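PDB 3GF8: putative polysaccharide binding proteins (DUF1812), which belongs to the FimB/Mfa2 family of outer-membrane lipoproteins and probably takes part in fimbrial assembly, with polysaccharide binding only putative. Local coordinates for residues 264-270 against 282-286; 72-76 against 132-136. All coordinates share one frame. Residues are numbered along the deposited sequence.

Contact 1: 264-270 against 282-286; sequences QSNYHII and IVVNG. With EDO (1,2-ethanediol), chain B.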
# COMPACT_ATOMS: atom_id res chain seq x y z
N GLN A 264 5.49 -6.50 2.96
CA GLN A 264 5.92 -6.66 1.58
C GLN A 264 5.12 -5.72 0.70
O GLN A 264 3.88 -5.74 0.73
CB GLN A 264 5.69 -8.12 1.13
CG GLN A 264 6.19 -8.44 -0.29
CD GLN A 264 7.61 -7.95 -0.54
OE1 GLN A 264 7.82 -6.76 -0.78
NE2 GLN A 264 8.59 -8.85 -0.46
N SER A 265 5.79 -4.92 -0.11
CA SER A 265 5.04 -4.07 -1.03
C SER A 265 5.42 -4.22 -2.49
O SER A 265 4.88 -3.50 -3.35
CB SER A 265 5.12 -2.60 -0.58
OG SER A 265 4.61 -2.46 0.73
N ASN A 266 6.36 -5.11 -2.79
CA ASN A 266 6.63 -5.48 -4.17
C ASN A 266 6.45 -6.95 -4.37
O ASN A 266 7.14 -7.75 -3.75
CB ASN A 266 8.05 -5.14 -4.55
CG ASN A 266 8.32 -3.70 -4.42
OD1 ASN A 266 8.88 -3.25 -3.42
ND2 ASN A 266 7.90 -2.93 -5.41
N TYR A 267 5.55 -7.31 -5.28
CA TYR A 267 5.20 -8.68 -5.52
C TYR A 267 5.40 -8.99 -6.98
O TYR A 267 4.72 -8.43 -7.83
CB TYR A 267 3.74 -8.89 -5.15
CG TYR A 267 3.40 -8.67 -3.70
CD1 TYR A 267 3.12 -7.42 -3.22
CD2 TYR A 267 3.33 -9.74 -2.82
CE1 TYR A 267 2.79 -7.23 -1.90
CE2 TYR A 267 3.00 -9.55 -1.49
CZ TYR A 267 2.73 -8.29 -1.04
OH TYR A 267 2.39 -8.10 0.27
N HIS A 268 6.35 -9.84 -7.29
CA HIS A 268 6.52 -10.28 -8.65
C HIS A 268 6.02 -11.70 -8.71
O HIS A 268 6.65 -12.60 -8.17
CB HIS A 268 7.97 -10.24 -9.06
CG HIS A 268 8.19 -10.64 -10.48
ND1 HIS A 268 9.43 -10.59 -11.09
CD2 HIS A 268 7.33 -11.09 -11.43
CE1 HIS A 268 9.32 -11.01 -12.34
NE2 HIS A 268 8.06 -11.32 -12.57
N ILE A 269 4.88 -11.87 -9.38
CA ILE A 269 4.19 -13.13 -9.47
C ILE A 269 4.12 -13.58 -10.91
O ILE A 269 3.57 -12.87 -11.77
CB ILE A 269 2.76 -13.00 -8.91
CG1 ILE A 269 2.80 -12.30 -7.53
CG2 ILE A 269 2.07 -14.38 -8.91
CD1 ILE A 269 1.48 -12.32 -6.80
N ILE A 270 4.70 -14.75 -11.18
CA ILE A 270 4.42 -15.47 -12.42
C ILE A 270 3.33 -16.52 -12.19
O ILE A 270 3.45 -17.37 -11.30
CB ILE A 270 5.64 -16.21 -12.96
CG1 ILE A 270 6.90 -15.34 -12.95
CG2 ILE A 270 5.37 -16.59 -14.39
CD1 ILE A 270 6.76 -14.07 -13.71
N ILE A 282 2.31 -20.91 -9.06
CA ILE A 282 2.77 -19.54 -9.11
C ILE A 282 4.17 -19.41 -8.53
O ILE A 282 4.64 -20.23 -7.73
CB ILE A 282 1.79 -18.57 -8.37
CG1 ILE A 282 1.83 -18.79 -6.86
CG2 ILE A 282 0.40 -18.77 -8.91
CD1 ILE A 282 0.71 -18.14 -6.12
N VAL A 283 4.85 -18.34 -8.91
CA VAL A 283 6.11 -18.03 -8.30
C VAL A 283 5.93 -16.63 -7.80
O VAL A 283 5.62 -15.72 -8.58
CB VAL A 283 7.22 -18.16 -9.28
CG1 VAL A 283 8.62 -17.73 -8.63
CG2 VAL A 283 7.29 -19.55 -9.75
N VAL A 284 6.07 -16.46 -6.49
CA VAL A 284 5.97 -15.15 -5.84
C VAL A 284 7.34 -14.80 -5.32
O VAL A 284 7.87 -15.46 -4.45
CB VAL A 284 4.97 -15.16 -4.70
CG1 VAL A 284 4.82 -13.74 -4.07
CG2 VAL A 284 3.64 -15.71 -5.20
N ASN A 285 7.92 -13.76 -5.90
CA ASN A 285 9.27 -13.33 -5.52
C ASN A 285 10.23 -14.52 -5.36
O ASN A 285 10.93 -14.66 -4.37
CB ASN A 285 9.21 -12.47 -4.25
CG ASN A 285 8.44 -11.16 -4.44
OD1 ASN A 285 8.32 -10.69 -5.56
ND2 ASN A 285 7.90 -10.58 -3.33
N GLY A 286 10.26 -15.39 -6.36
CA GLY A 286 11.21 -16.49 -6.36
C GLY A 286 10.71 -17.78 -5.72
O GLY A 286 11.29 -18.84 -5.99
C1 EDO B . 7.69 -5.53 -8.28
O1 EDO B . 7.81 -4.23 -7.67
C2 EDO B . 8.74 -5.65 -9.39
O2 EDO B . 9.52 -6.85 -9.27
O HOH W 1 8.68 -14.37 -8.88

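Contact 2: 72-76 against 132-136; sequences LPVGQ and NFDGT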
# COMPACT_ATOMS: atom_id res chain seq x y z
N LEU A 72 4.95 23.16 20.43
CA LEU A 72 3.77 22.66 21.09
C LEU A 72 3.79 23.13 22.53
O LEU A 72 4.85 23.16 23.18
CB LEU A 72 3.77 21.11 21.03
CG LEU A 72 2.43 20.43 20.75
CD1 LEU A 72 1.79 21.08 19.56
CD2 LEU A 72 2.56 18.93 20.49
N PRO A 73 2.64 23.51 23.06
CA PRO A 73 2.63 23.85 24.49
C PRO A 73 2.76 22.60 25.33
O PRO A 73 2.56 21.50 24.85
CB PRO A 73 1.27 24.48 24.70
CG PRO A 73 0.71 24.69 23.34
CD PRO A 73 1.33 23.70 22.44
N VAL A 74 3.11 22.76 26.59
CA VAL A 74 3.03 21.65 27.50
C VAL A 74 1.64 21.06 27.34
O VAL A 74 0.68 21.79 27.18
CB VAL A 74 3.18 22.12 28.95
CG1 VAL A 74 2.89 20.96 29.93
CG2 VAL A 74 4.55 22.74 29.15
N GLY A 75 1.53 19.73 27.35
CA GLY A 75 0.23 19.08 27.38
C GLY A 75 0.25 17.67 26.85
O GLY A 75 1.32 17.11 26.59
N GLN A 76 -0.94 17.09 26.73
CA GLN A 76 -1.10 15.76 26.16
C GLN A 76 -1.77 15.81 24.79
O GLN A 76 -2.73 16.56 24.57
CB GLN A 76 -1.91 14.90 27.12
CG GLN A 76 -1.09 14.56 28.36
CD GLN A 76 -1.87 13.78 29.37
OE1 GLN A 76 -1.72 12.55 29.48
NE2 GLN A 76 -2.73 14.47 30.13
N ASN A 132 2.91 12.95 25.77
CA ASN A 132 2.79 13.74 26.99
C ASN A 132 4.05 14.56 27.06
O ASN A 132 5.12 14.00 27.21
CB ASN A 132 2.65 12.82 28.21
CG ASN A 132 2.53 13.60 29.53
OD1 ASN A 132 2.75 14.81 29.60
ND2 ASN A 132 2.16 12.88 30.59
N PHE A 133 3.91 15.88 26.92
CA PHE A 133 5.04 16.80 26.89
C PHE A 133 4.86 17.81 28.02
O PHE A 133 3.92 18.61 28.01
CB PHE A 133 5.06 17.52 25.54
CG PHE A 133 6.18 18.53 25.36
CD1 PHE A 133 7.51 18.13 25.39
CD2 PHE A 133 5.89 19.87 25.09
CE1 PHE A 133 8.55 19.03 25.20
CE2 PHE A 133 6.93 20.79 24.90
CZ PHE A 133 8.27 20.36 24.95
N ASP A 134 5.76 17.79 29.00
CA ASP A 134 5.65 18.74 30.12
C ASP A 134 6.60 19.94 30.04
O ASP A 134 6.61 20.77 30.94
CB ASP A 134 5.77 18.03 31.46
CG ASP A 134 7.15 17.46 31.72
OD1 ASP A 134 8.16 17.90 31.13
OD2 ASP A 134 7.20 16.56 32.57
N GLY A 135 7.40 20.02 28.99
CA GLY A 135 8.30 21.15 28.80
C GLY A 135 9.58 21.17 29.61
O GLY A 135 10.40 22.07 29.43
N THR A 136 9.79 20.19 30.48
CA THR A 136 10.98 20.21 31.32
C THR A 136 12.19 19.56 30.66
O THR A 136 13.32 19.79 31.11
CB THR A 136 10.75 19.46 32.64
OG1 THR A 136 10.43 18.09 32.34
CG2 THR A 136 9.64 20.12 33.45

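Contact 1: 264-270 against 282-286
The carboxamide of Asn-285 lies along the backbone of 266-268. Asn-285 ND2 donates to Asn-266 O (3.0 Å) and Asn-285 OD1 accepts from His-268 N (2.8 Å, N-H...O angle 167°), while Asn-285 N to His-268 O (2.8 Å) continues the regular pattern. OD1 thus replaces the carbonyl of Asn-285 itself, and ND2 the amide two residues on. The chain turns back at Asn-285 and Gly-286, whose phi/psi of 43/50° and 91/-18° are close to those of a type I' turn, into strand 287-290. Ile-270 and Val-283 form an antiparallel hydrogen-bonded pair (Ile-270 N to Val-283 O and Val-283 N to Ile-270 O are both 2.9 Å), and Ile-269 and Val-284 a non-hydrogen-bonded one with CA atoms 4.5 Å apart. The axes of 266-270 and 282-284 approach to 4.6 Å at 164°, as expected of a hairpin. Ile-269 CG1 meets Val-284 CG2 at 4.2 Å on the buried face, and Val-284 CG1 reaches the edge of the Tyr-267 ring at CD2 (4.4 Å). A water bridges His-268 O (2.8 Å) and Gly-286 N (3.1 Å). Asn-266 ND2 holds O1 of an ethanediol, probably from crystallisation, at 2.6 Å. Glu-251 accepts from both Asn-285 and Gln-264. Helix 241-246 covers the buried face, where Leu-245 touches Tyr-267, Ile-269 and Val-284, and strand 139-158 pairs in parallel with 266-273.

Contact 2: 72-76 against 132-136
An antiparallel strand pairing begins here at the ends of two neighbouring interior strands, where 75-83 starts and 124-133 finishes. Gly-75 and Phe-133 make the hydrogen-bonded pair: Gly-75 N to Phe-133 O is 2.7 Å and Phe-133 N to Gly-75 O is 2.9 Å, the latter almost linear at 175°. Gln-76 and Asn-132 follow as a non-hydrogen-bonded pair, CA to CA 4.5 Å, their side chains meeting at CG to CG 3.9 Å on the exposed face. Gly-75 has phi/psi of 157/-173°, where a CB would be jammed against the preceding carbonyl oxygen. The Phe-133 ring turns to the other face and lies against the incoming 72-74 backbone, with Leu-72 O 3.6 Å from Phe-133 CE2 and Pro-73 O 3.7 Å from Phe-133 CD2, both at the ring edge. Leu-16 of strand 16-21 touches both Leu-72 and Phe-133 in this buried layer. Val-74 CG2 reaches Asp-134 O at 3.4 Å. Beyond the strand, Asp-134 OD1 accepts from Thr-136 N (2.9 Å) and Thr-136 OG1 (2.6 Å). The first of these bonds defines an Asx turn that follows the end of strand 124-133, in the connection to strand 139-158 of this transthyretin-clan protein.

Overall arrangement
From the N terminus, the chain first meets contact 2, whose segments 72-76 and 132-136 are brought together across 55 intervening residues, 24 of them in strands. Contact 1 follows in series: 264-270 and 282-286 are separated by just 11 residues and belong to one hairpin, so the two loops neither nest nor cross. The centres of contact 1 and contact 2 lie about 46 Å apart, on opposite sides of the chain's centre; the nearest atoms of contact 1 and contact 2 are about 29 Å apart. The long strand 139-158 provides the structural connection, pairing antiparallel with 124-133 and parallel with 266-273. Contact 2 thus joins strands near one end of the elongated molecule, contact 1 strands of its other half, through continuous pairing by way of 139-158.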